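Local coordinates for PDZ domain protein (Parabacteroides distasonis, PDB 4L8N) that is of unknown function but combines N- and C-terminal PDZ domains with a DUF4136 domain and binds magnesium, at residues A115-E120 with Y413-A418; L242-R247 with D275-V280; H348-D351 with E356-S359; K362-N367 with A399-S404; T376-A381 with C387-V392. All coordinates share one frame; numbering follows the deposited sequence.

Interaction 1: residues A115-E120 with Y413-A418; sequences AMYSLE and YLYYFA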
# COMPACT_ATOMS: atom_id res chain seq x y z
N ALA A 115 20.16 -12.34 -29.91
CA ALA A 115 20.46 -11.98 -28.51
C ALA A 115 20.90 -13.16 -27.63
O ALA A 115 21.62 -12.96 -26.64
CB ALA A 115 19.25 -11.31 -27.88
N MSE A 116 20.52 -14.38 -27.97
CA MSE A 116 20.88 -15.48 -27.12
C MSE A 116 22.32 -15.91 -27.30
O MSE A 116 22.83 -16.67 -26.48
CB MSE A 116 19.88 -16.60 -27.22
CG MSE A 116 18.68 -16.29 -26.33
SE MSE A 116 17.29 -17.55 -26.57
CE MSE A 116 15.70 -16.28 -26.39
N TYR A 117 23.05 -15.28 -28.23
CA TYR A 117 24.49 -15.45 -28.29
C TYR A 117 25.08 -14.77 -27.05
O TYR A 117 26.09 -15.22 -26.49
CB TYR A 117 25.07 -14.77 -29.54
CG TYR A 117 24.93 -15.46 -30.88
CD1 TYR A 117 25.06 -16.85 -30.99
CD2 TYR A 117 24.86 -14.73 -32.06
CE1 TYR A 117 25.02 -17.48 -32.23
CE2 TYR A 117 24.84 -15.35 -33.31
CZ TYR A 117 24.89 -16.73 -33.39
OH TYR A 117 24.83 -17.34 -34.62
N SER A 118 24.44 -13.63 -26.63
CA SER A 118 24.90 -12.81 -25.52
C SER A 118 23.78 -12.18 -24.69
O SER A 118 23.61 -10.96 -24.74
CB SER A 118 25.82 -11.72 -26.06
OG SER A 118 26.53 -11.14 -24.99
N LEU A 119 23.06 -13.00 -23.87
CA LEU A 119 21.99 -12.50 -22.99
C LEU A 119 22.55 -11.56 -21.93
O LEU A 119 21.84 -10.68 -21.45
CB LEU A 119 21.22 -13.63 -22.30
CG LEU A 119 20.14 -14.32 -23.11
CD1 LEU A 119 19.36 -15.29 -22.23
CD2 LEU A 119 19.16 -13.34 -23.72
N GLU A 120 23.82 -11.76 -21.58
CA GLU A 120 24.63 -10.99 -20.65
C GLU A 120 24.68 -9.54 -21.04
O GLU A 120 24.83 -8.68 -20.16
CB GLU A 120 26.07 -11.54 -20.66
CG GLU A 120 26.23 -12.87 -19.95
CD GLU A 120 26.12 -14.12 -20.79
OE1 GLU A 120 25.46 -14.10 -21.86
OE2 GLU A 120 26.69 -15.15 -20.36
N TYR A 413 29.42 -12.15 -35.56
CA TYR A 413 30.39 -11.04 -35.56
C TYR A 413 29.85 -9.88 -34.69
O TYR A 413 30.63 -9.12 -34.11
CB TYR A 413 30.70 -10.58 -37.01
CG TYR A 413 29.69 -9.62 -37.62
CD1 TYR A 413 29.81 -8.24 -37.44
CD2 TYR A 413 28.62 -10.08 -38.38
CE1 TYR A 413 28.87 -7.35 -37.98
CE2 TYR A 413 27.67 -9.21 -38.92
CZ TYR A 413 27.81 -7.84 -38.72
OH TYR A 413 26.91 -6.97 -39.27
N LEU A 414 28.52 -9.76 -34.61
CA LEU A 414 27.83 -8.77 -33.80
C LEU A 414 28.23 -8.89 -32.34
O LEU A 414 28.17 -7.88 -31.62
CB LEU A 414 26.31 -8.93 -33.93
CG LEU A 414 25.72 -8.55 -35.30
CD1 LEU A 414 24.37 -9.18 -35.50
CD2 LEU A 414 25.68 -7.04 -35.52
N TYR A 415 28.69 -10.10 -31.91
CA TYR A 415 29.10 -10.34 -30.53
C TYR A 415 30.56 -10.81 -30.43
O TYR A 415 30.94 -11.44 -29.46
CB TYR A 415 28.13 -11.34 -29.85
CG TYR A 415 26.73 -10.77 -29.66
CD1 TYR A 415 26.50 -9.71 -28.80
CD2 TYR A 415 25.66 -11.24 -30.42
CE1 TYR A 415 25.23 -9.16 -28.64
CE2 TYR A 415 24.38 -10.69 -30.28
CZ TYR A 415 24.17 -9.67 -29.37
OH TYR A 415 22.92 -9.14 -29.17
N TYR A 416 31.41 -10.39 -31.38
CA TYR A 416 32.82 -10.78 -31.42
C TYR A 416 33.68 -10.17 -30.31
O TYR A 416 34.84 -10.58 -30.16
CB TYR A 416 33.43 -10.47 -32.78
CG TYR A 416 33.62 -11.74 -33.57
CD1 TYR A 416 32.64 -12.74 -33.56
CD2 TYR A 416 34.80 -11.99 -34.25
CE1 TYR A 416 32.83 -13.94 -34.24
CE2 TYR A 416 35.02 -13.21 -34.90
CZ TYR A 416 34.02 -14.17 -34.92
OH TYR A 416 34.19 -15.34 -35.61
N PHE A 417 33.12 -9.25 -29.52
CA PHE A 417 33.82 -8.63 -28.41
C PHE A 417 33.74 -9.55 -27.14
O PHE A 417 34.43 -9.30 -26.14
CB PHE A 417 33.22 -7.22 -28.13
CG PHE A 417 31.74 -7.24 -27.79
CD1 PHE A 417 31.31 -7.53 -26.50
CD2 PHE A 417 30.78 -7.02 -28.77
CE1 PHE A 417 29.95 -7.64 -26.21
CE2 PHE A 417 29.42 -7.10 -28.47
CZ PHE A 417 29.01 -7.41 -27.20
N ALA A 418 32.87 -10.58 -27.18
CA ALA A 418 32.63 -11.51 -26.07
C ALA A 418 33.50 -12.76 -26.19
O ALA A 418 33.57 -13.33 -27.28
CB ALA A 418 31.16 -11.88 -26.02
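The hydroxyl oxygen of Ser118 is gripped by two other hydroxyls, those of Tyr420 and Thr121, while the CB of the same serine rests on the ring of Tyr415. With OG anti to the backbone N (chi1 -166°), the polar end serves this pair of hydroxyls and CB is left to the aromatic face. That carbon, Ser118 CB, lies 3.8 Å from the centroid of the Tyr415 ring, a CH-pi contact made over the face but displaced to the rim. The nearest ring atom is Tyr415 CD1, 3.5 Å from Ser118 CB.

Tyr117 meets the ring at CD2, across from the CD1 side, where Tyr117 CB approaches Tyr415 CD2 to 3.7 Å. The two tyrosine side chains pass at a slant, and Tyr415 CD2 comes in at the edge of the Tyr117 ring, close to its plane.

The backbones illustrate how loops pack without regular strands. Residues 115-117, following helix 107-113, form a 3-10 segment in which Ser118 N bonds to Ala115 O at 2.9 Å. On the partner side Tyr415 opens a type I beta turn, closed by Ala418 N bonding to Tyr415 O at 3.1 Å. This second loop, between helix 395-402 and strand 429-435, is probably part of the C-terminal PDZ region, and it docks onto chain almost 300 residues earlier.

At the far end of the ring, Tyr415 OH passes 3.8 Å from Ala115 CA. The hydroxyl of this buried residue hydrogen-bonds with Ala111 O in helix 107-113.

Interaction 2: residues L242-R247 with D275-V280; sequences LQFGIR and DEYARV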
# COMPACT_ATOMS: atom_id res chain seq x y z
N LEU A 242 10.28 -1.17 6.04
CA LEU A 242 11.05 -0.05 5.54
C LEU A 242 10.13 0.99 4.91
O LEU A 242 9.30 0.67 4.03
CB LEU A 242 12.14 -0.49 4.53
CG LEU A 242 13.23 0.56 4.19
CD1 LEU A 242 14.60 -0.12 3.97
CD2 LEU A 242 12.87 1.39 2.94
N GLN A 243 10.34 2.24 5.32
CA GLN A 243 9.65 3.37 4.75
C GLN A 243 10.69 4.39 4.28
O GLN A 243 11.67 4.65 4.98
CB GLN A 243 8.65 4.00 5.73
CG GLN A 243 7.83 5.13 5.09
CD GLN A 243 7.01 5.92 6.07
OE1 GLN A 243 5.80 5.77 6.14
NE2 GLN A 243 7.66 6.82 6.80
N PHE A 244 10.47 4.95 3.10
CA PHE A 244 11.33 5.99 2.55
C PHE A 244 10.48 6.90 1.67
O PHE A 244 9.77 6.43 0.77
CB PHE A 244 12.56 5.42 1.81
CG PHE A 244 13.43 6.48 1.18
CD1 PHE A 244 14.13 7.39 1.97
CD2 PHE A 244 13.52 6.61 -0.20
CE1 PHE A 244 14.88 8.41 1.39
CE2 PHE A 244 14.29 7.62 -0.78
CZ PHE A 244 14.95 8.53 0.02
N GLY A 245 10.50 8.18 1.97
CA GLY A 245 9.72 9.17 1.24
C GLY A 245 10.43 10.46 0.91
O GLY A 245 11.36 10.87 1.62
N ILE A 246 10.00 11.09 -0.20
CA ILE A 246 10.45 12.40 -0.67
C ILE A 246 9.20 13.30 -0.70
O ILE A 246 8.16 12.90 -1.26
CB ILE A 246 11.22 12.35 -2.03
CG1 ILE A 246 12.41 11.36 -2.01
CG2 ILE A 246 11.69 13.75 -2.48
CD1 ILE A 246 12.99 10.99 -3.43
N ARG A 247 9.31 14.49 -0.09
CA ARG A 247 8.24 15.49 -0.03
C ARG A 247 8.74 16.75 -0.71
O ARG A 247 9.79 17.27 -0.32
CB ARG A 247 7.82 15.75 1.43
CG ARG A 247 6.37 16.18 1.61
CD ARG A 247 5.98 16.32 3.08
NE ARG A 247 5.07 15.26 3.54
CZ ARG A 247 5.38 14.35 4.45
NH1 ARG A 247 6.57 14.36 5.04
NH2 ARG A 247 4.49 13.42 4.79
N ASP A 275 20.44 4.25 3.66
CA ASP A 275 21.31 5.00 2.74
C ASP A 275 21.45 4.23 1.42
O ASP A 275 21.28 4.84 0.35
CB ASP A 275 22.69 5.34 3.36
CG ASP A 275 23.47 4.23 4.06
OD1 ASP A 275 23.38 3.06 3.62
OD2 ASP A 275 24.25 4.55 4.99
N GLU A 276 21.66 2.90 1.50
CA GLU A 276 21.77 2.02 0.34
C GLU A 276 20.45 2.00 -0.41
O GLU A 276 20.45 2.14 -1.63
CB GLU A 276 22.20 0.60 0.75
CG GLU A 276 23.69 0.50 1.04
CD GLU A 276 24.23 -0.81 1.59
OE1 GLU A 276 23.67 -1.88 1.26
OE2 GLU A 276 25.25 -0.76 2.31
N TYR A 277 19.33 1.93 0.33
CA TYR A 277 17.98 1.95 -0.22
C TYR A 277 17.75 3.26 -1.03
O TYR A 277 17.31 3.17 -2.17
CB TYR A 277 16.90 1.78 0.90
CG TYR A 277 15.52 1.60 0.29
CD1 TYR A 277 15.07 0.34 -0.09
CD2 TYR A 277 14.72 2.70 -0.03
CE1 TYR A 277 13.85 0.18 -0.74
CE2 TYR A 277 13.51 2.55 -0.69
CZ TYR A 277 13.09 1.28 -1.07
OH TYR A 277 11.92 1.11 -1.76
N ALA A 278 18.04 4.44 -0.42
CA ALA A 278 17.91 5.78 -1.04
C ALA A 278 18.74 5.88 -2.34
O ALA A 278 18.21 6.29 -3.37
CB ALA A 278 18.32 6.89 -0.06
N ARG A 279 20.03 5.44 -2.29
CA ARG A 279 20.94 5.45 -3.44
C ARG A 279 20.34 4.74 -4.66
O ARG A 279 20.46 5.27 -5.76
CB ARG A 279 22.29 4.78 -3.09
CG ARG A 279 23.21 5.64 -2.27
CD ARG A 279 24.63 5.14 -2.37
NE ARG A 279 25.49 5.75 -1.36
CZ ARG A 279 26.12 6.92 -1.51
NH1 ARG A 279 25.99 7.61 -2.63
NH2 ARG A 279 26.89 7.39 -0.53
N VAL A 280 19.68 3.58 -4.45
CA VAL A 280 19.07 2.77 -5.50
C VAL A 280 17.74 3.37 -5.98
O VAL A 280 17.53 3.50 -7.18
CB VAL A 280 18.88 1.29 -5.05
CG1 VAL A 280 18.16 0.44 -6.09
CG2 VAL A 280 20.22 0.65 -4.70
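Leu242 and Phe244, alternate residues of strand 240-250, turn their side chains to Tyr277 and Ala278 of helix 274-285, a helix packed on one face of the sheet within the DUF4136 domain. The segment axes pass 9.9 Å apart at a crossing angle of -47°.

Packing is close at Leu242. Its CD2 stands almost exactly above the middle of the Tyr277 ring, 3.6 Å from the centroid and only 7° off the ring normal, a well-centred CH-pi contact. Tyr277 CG is anti to the backbone N (chi1 -171°), which carries the ring out from the helix to lie under the leucine. Phe244 CB meets the same ring obliquely, 3.9 Å from Tyr277 CE2. The phenol oxygen is not left to the apolar layer: Tyr277 OH bonds to Glu266 OE1 on the adjacent strand 258-268. Arg215 of the second subunit also packs on Tyr277, bringing the subunit interface to this ring.

The other side of the helix is much looser: Glu276 and Arg279 are exposed there and make no contact with the strand. The magnesium ligand Asp270, which holds no ion in this chain, is about 10 Å from Leu242, side chain to side chain, so the contact lies near that site without forming part of it.

Back on the packed side, the Ala278 methyl group sits off-centre above the Phe244 ring, 4.2 Å from its centroid; the closest pair there is Ala278 CB and Phe244 CZ, at 3.7 Å.

Interaction 3: residues H348-D351 with E356-S359; sequences HKMD and EFSS
Met350, present as selenomethionine, and Phe357 meet in an oblique Met-aromatic contact, in which the selenium lies beside the ring and not squarely over it. Met350 SE is 5.5 Å from the Phe357 ring centroid and 63° off its normal; the closest ring atom, Phe357 CZ, is 4.3 Å from SE.

A second contact with the ring is made by the backbone. Met350 O lies at the ring edge, near its plane, 3.9 Å from Phe357 CZ, an approach that the slightly positive C-H rim would favour, though it is long. Phe357 CG lies beside the backbone N and anti to the carbonyl carbon (chi1 -83°), a torsion that extends the ring from the helix to this carbonyl.

Charged groups contribute little directly: Lys349 NZ and Glu356 OE1 are of opposite sign but 6.7 Å apart. Glu356 OE2 instead accepts a hydrogen bond from Ser353 N, just before its own helix.

Strand 348-349 is the outermost strand of its sheet within the chain, and the contact joins the loop after it to the first turns of helix 354-367, both probably in the C-terminal PDZ region. Phe411 and His352 meet the Phe357 ring edge-to-face, and Tyr114, just after helix 107-113, also touches it.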
# COMPACT_ATOMS: atom_id res chain seq x y z
N HIS A 348 32.81 -17.51 -42.27
CA HIS A 348 31.43 -17.96 -42.46
C HIS A 348 30.76 -17.34 -43.67
O HIS A 348 30.59 -16.12 -43.73
CB HIS A 348 30.59 -17.69 -41.21
CG HIS A 348 31.20 -18.19 -39.95
ND1 HIS A 348 31.39 -19.54 -39.73
CD2 HIS A 348 31.63 -17.51 -38.86
CE1 HIS A 348 31.95 -19.64 -38.53
NE2 HIS A 348 32.11 -18.44 -37.97
N LYS A 349 30.32 -18.21 -44.60
CA LYS A 349 29.60 -17.84 -45.82
C LYS A 349 28.24 -17.22 -45.45
O LYS A 349 27.70 -17.48 -44.38
CB LYS A 349 29.44 -19.03 -46.80
CG LYS A 349 28.95 -20.34 -46.18
CD LYS A 349 28.51 -21.32 -47.26
CE LYS A 349 28.19 -22.69 -46.71
NZ LYS A 349 27.61 -23.57 -47.76
N MSE A 350 27.71 -16.38 -46.35
CA MSE A 350 26.52 -15.57 -46.16
C MSE A 350 25.36 -15.86 -47.17
O MSE A 350 24.23 -15.39 -46.96
CB MSE A 350 26.99 -14.11 -46.29
CG MSE A 350 26.05 -13.11 -45.74
SE MSE A 350 26.16 -12.95 -43.85
CE MSE A 350 25.53 -11.24 -43.82
N ASP A 351 25.62 -16.64 -48.26
CA ASP A 351 24.64 -16.96 -49.31
C ASP A 351 23.55 -17.99 -48.83
O ASP A 351 23.28 -18.99 -49.51
CB ASP A 351 25.35 -17.45 -50.59
CG ASP A 351 26.32 -18.63 -50.45
OD1 ASP A 351 26.72 -18.94 -49.29
OD2 ASP A 351 26.70 -19.22 -51.49
N GLU A 356 17.13 -20.71 -43.43
CA GLU A 356 18.38 -21.45 -43.27
C GLU A 356 19.12 -20.96 -42.01
O GLU A 356 19.62 -21.77 -41.24
CB GLU A 356 19.29 -21.28 -44.50
CG GLU A 356 18.95 -22.16 -45.69
CD GLU A 356 20.03 -22.14 -46.76
OE1 GLU A 356 21.01 -22.90 -46.63
OE2 GLU A 356 19.91 -21.32 -47.70
N PHE A 357 19.13 -19.62 -41.80
CA PHE A 357 19.77 -18.92 -40.69
C PHE A 357 18.99 -19.12 -39.41
O PHE A 357 19.58 -19.43 -38.38
CB PHE A 357 19.94 -17.41 -41.00
CG PHE A 357 21.15 -17.00 -41.81
CD1 PHE A 357 22.44 -17.30 -41.37
CD2 PHE A 357 21.01 -16.25 -42.98
CE1 PHE A 357 23.57 -16.89 -42.11
CE2 PHE A 357 22.14 -15.85 -43.71
CZ PHE A 357 23.41 -16.17 -43.27
N SER A 358 17.65 -18.94 -39.48
CA SER A 358 16.74 -19.10 -38.36
C SER A 358 16.82 -20.51 -37.76
O SER A 358 16.99 -20.63 -36.55
CB SER A 358 15.31 -18.77 -38.79
OG SER A 358 14.48 -18.60 -37.65
N SER A 359 16.74 -21.56 -38.61
CA SER A 359 16.81 -22.97 -38.19
C SER A 359 18.17 -23.32 -37.57
O SER A 359 18.21 -23.93 -36.50
CB SER A 359 16.53 -23.89 -39.37
OG SER A 359 15.26 -23.61 -39.92

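Interaction 4: residues K362-N367 with A399-S404; sequences KRFITN and ADASQS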
# COMPACT_ATOMS: atom_id res chain seq x y z
N LYS A 362 18.42 -21.84 -34.06
CA LYS A 362 17.56 -22.61 -33.14
C LYS A 362 18.26 -23.92 -32.74
O LYS A 362 18.12 -24.36 -31.61
CB LYS A 362 16.19 -22.91 -33.78
CG LYS A 362 15.28 -21.70 -33.94
CD LYS A 362 13.90 -22.11 -34.43
CE LYS A 362 13.23 -21.02 -35.25
NZ LYS A 362 13.60 -21.11 -36.69
N ARG A 363 19.04 -24.50 -33.66
CA ARG A 363 19.82 -25.72 -33.43
C ARG A 363 20.94 -25.45 -32.43
O ARG A 363 21.17 -26.30 -31.56
CB ARG A 363 20.38 -26.27 -34.73
CG ARG A 363 19.39 -27.13 -35.50
CD ARG A 363 19.99 -27.60 -36.80
NE ARG A 363 19.44 -26.85 -37.93
CZ ARG A 363 20.16 -26.41 -38.96
NH1 ARG A 363 21.48 -26.61 -39.00
NH2 ARG A 363 19.58 -25.74 -39.95
N PHE A 364 21.61 -24.27 -32.53
CA PHE A 364 22.69 -23.81 -31.62
C PHE A 364 22.17 -23.62 -30.19
O PHE A 364 22.89 -23.95 -29.24
CB PHE A 364 23.34 -22.49 -32.13
CG PHE A 364 24.16 -21.73 -31.10
CD1 PHE A 364 25.45 -22.13 -30.78
CD2 PHE A 364 23.64 -20.61 -30.46
CE1 PHE A 364 26.19 -21.45 -29.81
CE2 PHE A 364 24.38 -19.92 -29.49
CZ PHE A 364 25.66 -20.34 -29.19
N ILE A 365 20.98 -23.05 -30.02
CA ILE A 365 20.45 -22.79 -28.68
C ILE A 365 20.14 -24.10 -27.99
O ILE A 365 20.44 -24.25 -26.81
CB ILE A 365 19.24 -21.84 -28.73
CG1 ILE A 365 19.72 -20.45 -29.21
CG2 ILE A 365 18.55 -21.74 -27.38
CD1 ILE A 365 18.77 -19.82 -30.01
N THR A 366 19.60 -25.06 -28.76
CA THR A 366 19.23 -26.41 -28.34
C THR A 366 20.47 -27.15 -27.83
O THR A 366 20.50 -27.62 -26.68
CB THR A 366 18.57 -27.12 -29.58
OG1 THR A 366 17.23 -26.66 -29.74
CG2 THR A 366 18.59 -28.65 -29.49
N ASN A 367 21.50 -27.22 -28.69
CA ASN A 367 22.74 -27.93 -28.50
C ASN A 367 23.70 -27.28 -27.48
O ASN A 367 24.69 -27.94 -27.10
CB ASN A 367 23.43 -28.10 -29.85
CG ASN A 367 22.69 -29.02 -30.80
OD1 ASN A 367 21.90 -29.89 -30.41
ND2 ASN A 367 22.93 -28.85 -32.09
N ALA A 399 32.20 -20.97 -27.21
CA ALA A 399 32.87 -20.34 -28.35
C ALA A 399 33.02 -21.34 -29.51
O ALA A 399 32.68 -20.98 -30.64
CB ALA A 399 34.23 -19.79 -27.93
N ASP A 400 33.44 -22.61 -29.24
CA ASP A 400 33.58 -23.63 -30.28
C ASP A 400 32.23 -23.96 -30.91
O ASP A 400 32.12 -23.94 -32.13
CB ASP A 400 34.27 -24.92 -29.75
CG ASP A 400 35.72 -24.79 -29.27
OD1 ASP A 400 36.38 -23.77 -29.63
OD2 ASP A 400 36.19 -25.70 -28.54
N ALA A 401 31.20 -24.24 -30.10
CA ALA A 401 29.86 -24.54 -30.60
C ALA A 401 29.29 -23.37 -31.42
O ALA A 401 28.78 -23.60 -32.51
CB ALA A 401 28.93 -24.88 -29.46
N SER A 402 29.46 -22.12 -30.95
CA SER A 402 28.98 -20.92 -31.62
C SER A 402 29.55 -20.72 -33.02
O SER A 402 28.92 -20.02 -33.83
CB SER A 402 29.31 -19.68 -30.79
OG SER A 402 30.63 -19.21 -30.99
N GLN A 403 30.74 -21.29 -33.30
CA GLN A 403 31.45 -21.08 -34.55
C GLN A 403 31.37 -22.29 -35.49
O GLN A 403 32.05 -22.31 -36.52
CB GLN A 403 32.92 -20.69 -34.27
CG GLN A 403 33.08 -19.35 -33.52
CD GLN A 403 32.40 -18.18 -34.21
OE1 GLN A 403 32.83 -17.72 -35.26
NE2 GLN A 403 31.31 -17.69 -33.66
N SER A 404 30.50 -23.27 -35.16
CA SER A 404 30.28 -24.45 -35.99
C SER A 404 29.46 -24.07 -37.20
O SER A 404 28.36 -23.53 -37.04
CB SER A 404 29.58 -25.55 -35.19
OG SER A 404 30.15 -25.71 -33.90
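Phe364 and Ser402 form the centre of an apolar helix-to-helix contact, in which one aromatic ring from the last turns of helix 354-367 abuts the C-terminal end of helix 395-402. No hydrogen bond crosses between the segments; the ring meets backbone as much as side chain. Phe364 CE1 is 3.4 Å from Ser402 CA, with Ser402 CB at 3.7 Å from the same ring atom. Ala401 C, the carbonyl carbon, lies at the ring edge, near its plane, 4.0 Å from Phe364 CE1. With its CG anti to the backbone N (chi1 163°), the phenylalanine reaches across from its helix and leads with the CE1 corner of the ring.

The surface it meets carries several hydrogen bonds of its own. Ser402 OG donates to Ala399 O over 2.7 Å, and accepts a nearly straight bond from Gln403 NE2 (N-H...O angle 166°) that lies in the plane of the glutamine amide. Two hydrogen bonds converge on Ala401 O, from Ser404 N and Ser404 OG, both on the same face of the carbonyl, as the helix gives way to loop.

To one flank, Arg363 forms a salt bridge with Asp406 in the loop after helix 395-402. Tyr117, from the loop between helix 107-113 and strand 123-135, meets the Phe364 ring edge-to-face, so this loop packs against helix 354-367 beside the helix pair.

Interaction 5: residues T376-A381 with C387-V392; sequences TMFTDA and CMFWDV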
# COMPACT_ATOMS: atom_id res chain seq x y z
N THR A 376 21.17 -18.34 -12.80
CA THR A 376 20.94 -17.01 -13.38
C THR A 376 19.57 -16.87 -14.09
O THR A 376 19.25 -15.77 -14.54
CB THR A 376 22.04 -16.67 -14.40
OG1 THR A 376 21.93 -17.54 -15.52
CG2 THR A 376 23.43 -16.75 -13.81
N MSE A 377 18.80 -17.99 -14.22
CA MSE A 377 17.49 -18.07 -14.90
C MSE A 377 16.55 -16.94 -14.50
O MSE A 377 16.29 -16.74 -13.32
CB MSE A 377 16.80 -19.41 -14.64
CG MSE A 377 15.66 -19.69 -15.62
SE MSE A 377 14.69 -21.36 -15.32
CE MSE A 377 16.18 -22.56 -14.77
N PHE A 378 16.04 -16.21 -15.51
CA PHE A 378 15.11 -15.12 -15.31
C PHE A 378 14.07 -15.10 -16.43
O PHE A 378 14.28 -15.70 -17.49
CB PHE A 378 15.85 -13.76 -15.23
CG PHE A 378 16.55 -13.28 -16.48
CD1 PHE A 378 17.84 -13.70 -16.79
CD2 PHE A 378 15.93 -12.38 -17.34
CE1 PHE A 378 18.49 -13.24 -17.95
CE2 PHE A 378 16.58 -11.94 -18.50
CZ PHE A 378 17.86 -12.36 -18.79
N THR A 379 12.94 -14.42 -16.17
CA THR A 379 11.88 -14.23 -17.15
C THR A 379 12.10 -12.85 -17.75
O THR A 379 12.17 -11.87 -17.00
CB THR A 379 10.49 -14.46 -16.53
OG1 THR A 379 10.44 -15.77 -15.93
CG2 THR A 379 9.36 -14.33 -17.55
N ASP A 380 12.26 -12.77 -19.07
CA ASP A 380 12.48 -11.47 -19.72
C ASP A 380 11.14 -10.70 -19.88
O ASP A 380 10.07 -11.24 -19.60
CB ASP A 380 13.23 -11.61 -21.05
CG ASP A 380 12.46 -12.09 -22.27
OD1 ASP A 380 11.25 -12.39 -22.14
OD2 ASP A 380 13.08 -12.20 -23.36
N ALA A 381 11.23 -9.44 -20.35
CA ALA A 381 10.10 -8.53 -20.52
C ALA A 381 9.06 -9.07 -21.49
O ALA A 381 7.87 -8.84 -21.28
CB ALA A 381 10.58 -7.17 -20.98
N CYS A 387 15.42 -17.58 -19.65
CA CYS A 387 16.63 -16.80 -19.94
C CYS A 387 17.73 -17.16 -18.95
O CYS A 387 17.51 -17.15 -17.74
CB CYS A 387 16.33 -15.31 -19.92
SG CYS A 387 15.09 -14.78 -21.12
N MSE A 388 18.91 -17.52 -19.46
CA MSE A 388 20.06 -17.88 -18.64
C MSE A 388 21.33 -17.34 -19.27
O MSE A 388 21.46 -17.37 -20.51
CB MSE A 388 20.18 -19.40 -18.47
CG MSE A 388 19.05 -20.01 -17.64
SE MSE A 388 19.14 -21.93 -17.53
CE MSE A 388 18.71 -22.38 -19.27
N PHE A 389 22.27 -16.90 -18.44
CA PHE A 389 23.56 -16.51 -18.98
C PHE A 389 24.37 -17.78 -19.18
O PHE A 389 23.98 -18.86 -18.69
CB PHE A 389 24.30 -15.51 -18.06
CG PHE A 389 23.48 -14.29 -17.74
CD1 PHE A 389 22.83 -13.58 -18.74
CD2 PHE A 389 23.36 -13.85 -16.43
CE1 PHE A 389 22.06 -12.46 -18.43
CE2 PHE A 389 22.60 -12.72 -16.13
CZ PHE A 389 21.95 -12.03 -17.13
N TRP A 390 25.50 -17.65 -19.87
CA TRP A 390 26.40 -18.76 -20.06
C TRP A 390 27.10 -19.09 -18.75
O TRP A 390 27.29 -18.21 -17.90
CB TRP A 390 27.44 -18.41 -21.14
CG TRP A 390 26.88 -18.13 -22.50
CD1 TRP A 390 26.96 -16.97 -23.20
CD2 TRP A 390 26.20 -19.07 -23.35
NE1 TRP A 390 26.39 -17.12 -24.45
CE2 TRP A 390 25.90 -18.40 -24.56
CE3 TRP A 390 25.83 -20.42 -23.22
CZ2 TRP A 390 25.27 -19.03 -25.64
CZ3 TRP A 390 25.20 -21.05 -24.28
CH2 TRP A 390 24.91 -20.35 -25.47
N ASP A 391 27.46 -20.34 -18.57
CA ASP A 391 28.18 -20.76 -17.39
C ASP A 391 29.62 -20.32 -17.60
O ASP A 391 30.20 -20.61 -18.65
CB ASP A 391 28.02 -22.29 -17.22
CG ASP A 391 28.71 -22.92 -16.02
OD1 ASP A 391 29.95 -22.81 -15.92
OD2 ASP A 391 28.02 -23.64 -15.26
N VAL A 392 30.16 -19.57 -16.63
CA VAL A 392 31.51 -19.01 -16.67
C VAL A 392 32.62 -20.09 -16.83
O VAL A 392 33.68 -19.76 -17.36
CB VAL A 392 31.78 -18.10 -15.45
CG1 VAL A 392 33.07 -17.30 -15.65
CG2 VAL A 392 30.61 -17.13 -15.23
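Phe378 and Cys387 pair through their backbones as a single antiparallel, hydrogen-bonded beta bridge, and the phenylalanine side chain folds back over its partner. Phe378 N donates to Cys387 O over 2.8 Å; the return bond, Cys387 N to Phe378 O, is weak.

From CB the phenylalanine takes the crowded position between backbone N and carbonyl carbon (chi1 67°), which lays its ring above Cys387. Phe378 CG starts over the cysteine, 4.0 Å from Cys387 CB. One side of the ring runs from CD1, next to Cys387 O, to Phe378 CE1, which is 3.7 Å from Phe389 CE1. On the other side CD2 also lies over Cys387 CB, and Phe378 CE2 comes within 4.1 Å of Cys387 SG. At the tip, Phe378 CZ is 3.5 Å from Cys387 CB. That carbon stands over the ring centre, and SG over the same face makes a Cys sulfur-aromatic contact. The Phe378 and Phe389 rings meet obliquely, their planes at 47°.

Beyond the bridge, toward Thr376 and Phe389, Thr376 OG1 accepts a bond from Phe389 N at 3.0 Å and also bonds to Asp373 O. The selenomethionines Met377 and Met388 run alongside each other in the same direction, with Met377 CB 3.8 Å from Met388 CG. The other way, Asp380 CB lies 3.7 Å from Cys387 SG.

The bridge closes a hairpin-like excursion of the long connection between helices 354-367 and 395-402. Phe378 also touches Asn123 and Gln125 of strand 123-135, while Trp390 packs on Tyr395 and Ile398 of helix 395-402.

In the fold
Interactions 1, 3, 4 and 5 gather in one region of the molecule, whereas interaction 2 stands apart in the DUF4136 domain, its centre 36 Å from that of interaction 1. Along the sequence, interaction 1 closes a long loop that encloses all the others; 2, 3 and 4 follow in series, and 5 is nested within 4. Helix 354-367 serves both 3 and 4, which also share a hydrogen bond between His348 NE2 and Gln403 OE1. Trp390 joins 5 to 1, its NE1 bonding to Tyr117 O and its N to Glu120 OE2, and packs on Phe364 of 4. Interactions 2 and 3 reach the same mixed sheet, which thus spans the two regions.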